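Long-range contacts in N-alpha-acetyltransferase (Sulfolobus solfataricus P2, PDB 4R3L), which transfers the acetyl group of acetyl-CoA to the free alpha-amino group at protein N-termini, with a preference for those beginning with serine: residues Phe144-Val149 / Asp159-Ala164; Gly50-Val55 / Glu109-Ser114. All coordinates share one frame; numbering follows the deposited sequence.

Interaction 1. Residues Phe144-Val149 / Asp159-Ala164; sequences FKKVKV and DAYLMA
One face of the Tyr161 ring carries the side chain of Lys146, whose CD stands 3.9 Å from the ring centroid, nearly straight above it, in a CH-pi contact. The lysine chain runs extended beyond CG (chi2 167°), and CE continues over the same face on the CE2 and CZ side. Its NZ makes an off-centre cation-pi contact, 4.5 Å from the Tyr161 centroid, and has a long, weak ion pair with Glu140. Val149 CG2 meets the edge of the same ring near CD1. The Phe144 ring turns its CD1 edge to the backbone of Met163 and Ala164, while its CB touches Met163 CE. An alanine in place of Tyr161 would probably leave the Lys146 chain without the surface it lies on, freer to turn, and Val149 CG2 without its aromatic neighbour.

On the face that carries Leu162 and Ala164, Val147 at the bulge sends CG2 against Leu162 CD2 at 3.5 Å, a tight carbon pair, and also reaches Ala164 CB. Lys148 runs beside Leu162, CE against CD1, with NZ directed away.

The backbones pair antiparallel. Lys145 N bonds to Ala164 O at 2.9 Å, and Ala164 N returns a bond to Lys145 O. Leu162 O then takes two N-H groups, Val147 N at 2.8 Å and, weakly, Lys148 N at 3.3 Å; Leu162 N answers to Lys148 O. Two consecutive residues thus face one, and the register slips by one residue. Strand 160-166 also bonds to strand 123-129, and helix 133-141 packs on the side of Tyr161 and Met163. This is the C-terminal beta hairpin of the GNAT fold, with a classic beta bulge in its outermost strand 145-150; Ala160 touches substrate-binding Tyr154 in the hairpin loop.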
loop_
_atom_site.group_PDB
_atom_site.type_symbol
_atom_site.label_atom_id
_atom_site.label_comp_id
_atom_site.label_asym_id
_atom_site.label_seq_id
_atom_site.Cartn_x
_atom_site.Cartn_y
_atom_site.Cartn_z
ATOM N N PHE A 144 -8.846 -6.450 6.930
ATOM C CA PHE A 144 -7.502 -6.904 7.275
ATOM C C PHE A 144 -7.490 -7.334 8.748
ATOM O O PHE A 144 -8.197 -6.749 9.574
ATOM C CB PHE A 144 -6.471 -5.806 7.046
ATOM C CG PHE A 144 -6.162 -5.547 5.608
ATOM C CD1 PHE A 144 -4.907 -5.855 5.100
ATOM C CD2 PHE A 144 -7.100 -4.968 4.767
ATOM C CE1 PHE A 144 -4.601 -5.603 3.783
ATOM C CE2 PHE A 144 -6.801 -4.714 3.446
ATOM C CZ PHE A 144 -5.554 -5.033 2.950
ATOM N N LYS A 145 -6.700 -8.358 9.056
ATOM C CA LYS A 145 -6.495 -8.797 10.425
ATOM C C LYS A 145 -5.044 -8.591 10.859
ATOM O O LYS A 145 -4.131 -8.788 10.065
ATOM C CB LYS A 145 -6.871 -10.268 10.567
ATOM C CG LYS A 145 -8.324 -10.573 10.213
ATOM C CD LYS A 145 -9.284 -9.624 10.900
ATOM C CE LYS A 145 -10.734 -9.980 10.579
ATOM N NZ LYS A 145 -11.689 -8.914 11.017
ATOM N N LYS A 146 -4.841 -8.189 12.113
ATOM C CA LYS A 146 -3.492 -8.110 12.681
ATOM C C LYS A 146 -2.936 -9.518 12.852
ATOM O O LYS A 146 -3.346 -10.225 13.766
ATOM C CB LYS A 146 -3.502 -7.380 14.032
ATOM C CG LYS A 146 -3.996 -5.939 13.999
ATOM C CD LYS A 146 -4.257 -5.413 15.417
ATOM C CE LYS A 146 -4.814 -3.991 15.394
ATOM N NZ LYS A 146 -5.248 -3.481 16.742
ATOM N N VAL A 147 -2.022 -9.945 11.986
ATOM C CA VAL A 147 -1.596 -11.347 12.000
ATOM C C VAL A 147 -0.223 -11.569 12.629
ATOM O O VAL A 147 0.058 -12.667 13.108
ATOM C CB VAL A 147 -1.587 -11.974 10.575
ATOM C CG1 VAL A 147 -2.963 -11.874 9.937
ATOM C CG2 VAL A 147 -0.563 -11.321 9.697
ATOM N N LYS A 148 0.627 -10.545 12.620
ATOM C CA LYS A 148 1.926 -10.601 13.301
ATOM C C LYS A 148 2.286 -9.239 13.880
ATOM O O LYS A 148 1.739 -8.212 13.478
ATOM C CB LYS A 148 3.043 -11.064 12.354
ATOM C CG LYS A 148 2.840 -12.446 11.742
ATOM C CD LYS A 148 4.160 -13.132 11.401
ATOM C CE LYS A 148 4.888 -12.437 10.269
ATOM N NZ LYS A 148 5.991 -13.281 9.727
ATOM N N VAL A 149 3.209 -9.225 14.834
ATOM C CA VAL A 149 3.727 -7.956 15.327
ATOM C C VAL A 149 5.220 -7.880 15.075
ATOM O O VAL A 149 6.006 -8.503 15.784
ATOM C CB VAL A 149 3.439 -7.756 16.818
ATOM C CG1 VAL A 149 4.105 -6.481 17.322
ATOM C CG2 VAL A 149 1.941 -7.708 17.050
ATOM N N ASP A 159 7.164 -0.454 16.877
ATOM C CA ASP A 159 6.650 -1.725 16.375
ATOM C C ASP A 159 5.665 -1.511 15.217
ATOM O O ASP A 159 5.059 -0.447 15.115
ATOM C CB ASP A 159 5.950 -2.508 17.476
ATOM C CG ASP A 159 6.884 -2.926 18.591
ATOM O OD1 ASP A 159 8.091 -3.162 18.332
ATOM O OD2 ASP A 159 6.385 -3.032 19.730
ATOM N N ALA A 160 5.544 -2.521 14.355
ATOM C CA ALA A 160 4.530 -2.544 13.301
ATOM C C ALA A 160 3.558 -3.694 13.509
ATOM O O ALA A 160 3.931 -4.753 13.999
ATOM C CB ALA A 160 5.168 -2.675 11.937
ATOM N N TYR A 161 2.307 -3.485 13.122
ATOM C CA TYR A 161 1.414 -4.603 12.927
ATOM C C TYR A 161 1.588 -5.103 11.509
ATOM O O TYR A 161 1.558 -4.303 10.584
ATOM C CB TYR A 161 -0.051 -4.207 13.129
ATOM C CG TYR A 161 -0.450 -3.817 14.529
ATOM C CD1 TYR A 161 -0.351 -4.717 15.579
ATOM C CD2 TYR A 161 -0.985 -2.561 14.788
ATOM C CE1 TYR A 161 -0.738 -4.358 16.858
ATOM C CE2 TYR A 161 -1.376 -2.197 16.058
ATOM C CZ TYR A 161 -1.248 -3.097 17.091
ATOM O OH TYR A 161 -1.642 -2.720 18.363
ATOM N N LEU A 162 1.744 -6.407 11.326
ATOM C CA LEU A 162 1.585 -6.987 9.998
ATOM C C LEU A 162 0.107 -7.316 9.830
ATOM O O LEU A 162 -0.424 -8.181 10.519
ATOM C CB LEU A 162 2.441 -8.240 9.800
ATOM C CG LEU A 162 2.686 -8.634 8.329
ATOM C CD1 LEU A 162 3.927 -9.500 8.198
ATOM C CD2 LEU A 162 1.504 -9.375 7.716
ATOM N N MET A 163 -0.561 -6.608 8.932
ATOM C CA MET A 163 -1.979 -6.830 8.731
ATOM C C MET A 163 -2.174 -7.500 7.385
ATOM O O MET A 163 -1.492 -7.161 6.414
ATOM C CB MET A 163 -2.722 -5.512 8.851
ATOM C CG MET A 163 -2.577 -4.933 10.261
ATOM S SD MET A 163 -3.667 -3.562 10.560
ATOM C CE MET A 163 -5.258 -4.393 10.523
ATOM N N ALA A 164 -3.061 -8.484 7.337
ATOM C CA ALA A 164 -3.205 -9.287 6.134
ATOM C C ALA A 164 -4.633 -9.741 5.934
ATOM O O ALA A 164 -5.419 -9.818 6.879
ATOM C CB ALA A 164 -2.293 -10.485 6.179
#

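Interaction 2. Residues Gly50-Val55 / Glu109-Ser114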
loop_
_atom_site.group_PDB
_atom_site.type_symbol
_atom_site.label_atom_id
_atom_site.label_comp_id
_atom_site.label_asym_id
_atom_site.label_seq_id
_atom_site.Cartn_x
_atom_site.Cartn_y
_atom_site.Cartn_z
ATOM N N GLY A 50 3.276 -2.337 -12.104
ATOM C CA GLY A 50 2.503 -1.164 -12.452
ATOM C C GLY A 50 1.002 -1.363 -12.531
ATOM O O GLY A 50 0.256 -0.418 -12.323
ATOM N N LEU A 51 0.553 -2.575 -12.828
ATOM C CA LEU A 51 -0.883 -2.812 -12.972
ATOM C C LEU A 51 -1.624 -2.635 -11.655
ATOM O O LEU A 51 -2.846 -2.378 -11.648
ATOM C CB LEU A 51 -1.143 -4.204 -13.538
ATOM C CG LEU A 51 -0.608 -4.351 -14.966
ATOM C CD1 LEU A 51 -0.734 -5.772 -15.443
ATOM C CD2 LEU A 51 -1.368 -3.403 -15.878
ATOM N N ALA A 52 -0.896 -2.747 -10.545
ATOM C CA ALA A 52 -1.513 -2.603 -9.221
ATOM C C ALA A 52 -1.113 -1.288 -8.525
ATOM O O ALA A 52 -1.432 -1.077 -7.338
ATOM C CB ALA A 52 -1.151 -3.828 -8.330
ATOM N N PHE A 53 -0.451 -0.402 -9.277
ATOM C CA PHE A 53 0.057 0.882 -8.782
ATOM C C PHE A 53 -0.923 1.963 -9.248
ATOM O O PHE A 53 -0.990 2.298 -10.442
ATOM C CB PHE A 53 1.477 1.149 -9.364
ATOM C CG PHE A 53 2.303 2.200 -8.654
ATOM C CD1 PHE A 53 3.705 2.047 -8.594
ATOM C CD2 PHE A 53 1.732 3.291 -8.017
ATOM C CE1 PHE A 53 4.495 2.996 -7.950
ATOM C CE2 PHE A 53 2.531 4.240 -7.362
ATOM C CZ PHE A 53 3.912 4.082 -7.334
ATOM N N PHE A 54 -1.705 2.505 -8.326
ATOM C CA PHE A 54 -2.704 3.485 -8.709
ATOM C C PHE A 54 -2.450 4.859 -8.105
ATOM O O PHE A 54 -1.825 4.985 -7.052
ATOM C CB PHE A 54 -4.092 2.993 -8.297
ATOM C CG PHE A 54 -4.598 1.834 -9.111
ATOM C CD1 PHE A 54 -5.380 2.059 -10.246
ATOM C CD2 PHE A 54 -4.332 0.526 -8.743
ATOM C CE1 PHE A 54 -5.868 0.986 -10.993
ATOM C CE2 PHE A 54 -4.803 -0.541 -9.498
ATOM C CZ PHE A 54 -5.572 -0.311 -10.619
ATOM N N VAL A 55 -2.957 5.885 -8.782
ATOM C CA VAL A 55 -2.996 7.228 -8.222
ATOM C C VAL A 55 -4.437 7.726 -8.177
ATOM O O VAL A 55 -5.272 7.273 -8.950
ATOM C CB VAL A 55 -2.152 8.226 -9.034
ATOM C CG1 VAL A 55 -0.630 7.971 -8.830
ATOM C CG2 VAL A 55 -2.544 8.183 -10.513
ATOM N N GLU A 109 -8.845 -1.017 -2.947
ATOM C CA GLU A 109 -9.685 -1.935 -3.697
ATOM C C GLU A 109 -9.130 -2.166 -5.087
ATOM O O GLU A 109 -9.132 -3.294 -5.582
ATOM C CB GLU A 109 -11.124 -1.421 -3.799
ATOM C CG GLU A 109 -12.103 -2.473 -4.354
ATOM C CD GLU A 109 -12.211 -2.502 -5.888
ATOM O OE1 GLU A 109 -11.677 -1.603 -6.573
ATOM O OE2 GLU A 109 -12.858 -3.441 -6.416
ATOM N N ALA A 110 -8.659 -1.093 -5.712
ATOM C CA ALA A 110 -8.152 -1.184 -7.072
ATOM C C ALA A 110 -6.880 -2.022 -7.107
ATOM O O ALA A 110 -6.708 -2.883 -7.982
ATOM C CB ALA A 110 -7.884 0.214 -7.642
ATOM N N SER A 111 -5.986 -1.750 -6.161
ATOM C CA SER A 111 -4.735 -2.497 -6.085
ATOM C C SER A 111 -5.028 -3.962 -5.789
ATOM O O SER A 111 -4.460 -4.845 -6.415
ATOM C CB SER A 111 -3.793 -1.901 -5.026
ATOM O OG SER A 111 -2.469 -2.416 -5.187
ATOM N N MET A 112 -5.932 -4.223 -4.845
ATOM C CA MET A 112 -6.302 -5.602 -4.525
ATOM C C MET A 112 -6.832 -6.379 -5.725
ATOM O O MET A 112 -6.477 -7.537 -5.941
ATOM C CB MET A 112 -7.358 -5.621 -3.423
ATOM C CG MET A 112 -6.790 -5.367 -2.068
ATOM S SD MET A 112 -8.073 -5.167 -0.825
ATOM C CE MET A 112 -8.964 -6.693 -1.041
ATOM N N LYS A 113 -7.706 -5.736 -6.490
ATOM C CA LYS A 113 -8.308 -6.379 -7.654
ATOM C C LYS A 113 -7.231 -6.745 -8.668
ATOM O O LYS A 113 -7.273 -7.820 -9.254
ATOM C CB LYS A 113 -9.361 -5.467 -8.292
ATOM C CG LYS A 113 -10.130 -6.098 -9.455
ATOM C CD LYS A 113 -11.280 -5.192 -9.906
ATOM C CE LYS A 113 -12.102 -5.851 -11.015
ATOM N NZ LYS A 113 -13.248 -5.012 -11.477
ATOM N N SER A 114 -6.255 -5.859 -8.865
ATOM C CA SER A 114 -5.159 -6.157 -9.766
ATOM C C SER A 114 -4.213 -7.231 -9.206
ATOM O O SER A 114 -3.754 -8.094 -9.939
ATOM C CB SER A 114 -4.362 -4.883 -10.092
ATOM O OG SER A 114 -3.152 -5.231 -10.758
#
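CG of Phe54 lies anti to the carbonyl carbon (chi1 -71°), on a CB that points to the helix, and the ring beyond it receives Ala110. Ser111 OG is anti to its backbone N (chi1 -166°), which sets the hydroxyl facing Ala52 O. Ala110 CB sits over the centre of one Phe54 face, 3.6 Å from the centroid, a CH-pi contact, while Ser114 CB comes near the ring plane at the edge. CE2 of Phe54 also rests 3.4 Å from Ala110 O.

Ser111 OG donates to Ala52 O over 2.7 Å, in the carbonyl plane and on a lone pair. This bond ties Ala52, the last residue of the 3-10 segment 50-52, to the helix. One turn further on, Ser114 OG comes 3.0 Å from Leu51 O, but its hydrogen bond goes to Asp118 OD2 within its own helix.

Tyr119, farther along helix 103-119, bonds to Leu51 N through its hydroxyl and touches Ala52. Leu107 adds to the cover of Phe54. The helix thereby packs against the entry to strand 54-58, which is flanked in the sheet by strands 13-16 and 61-72.

How the interactions relate
Interaction 2 comes first along the chain and is complete before interaction 1 begins. Their centres are 21 Å apart, on opposite sides of the chain's centre, and although their nearest atoms come within about 4 Å they do not touch. Both reach the same seven-stranded mixed sheet, at different ends: 50-55 leads into strand 54-58, next to the outermost strand 13-16, whereas 144-149 belongs to the other outermost strand, 145-150. Interaction 2 packs helix 103-119 against the entry to strand 54-58, and the start of that helix binds acetyl-CoA. Interaction 1 pairs the last two strands beside helix 133-141, which also contributes to the cofactor site. Within one GNAT domain, helix meets strand and strand meets strand.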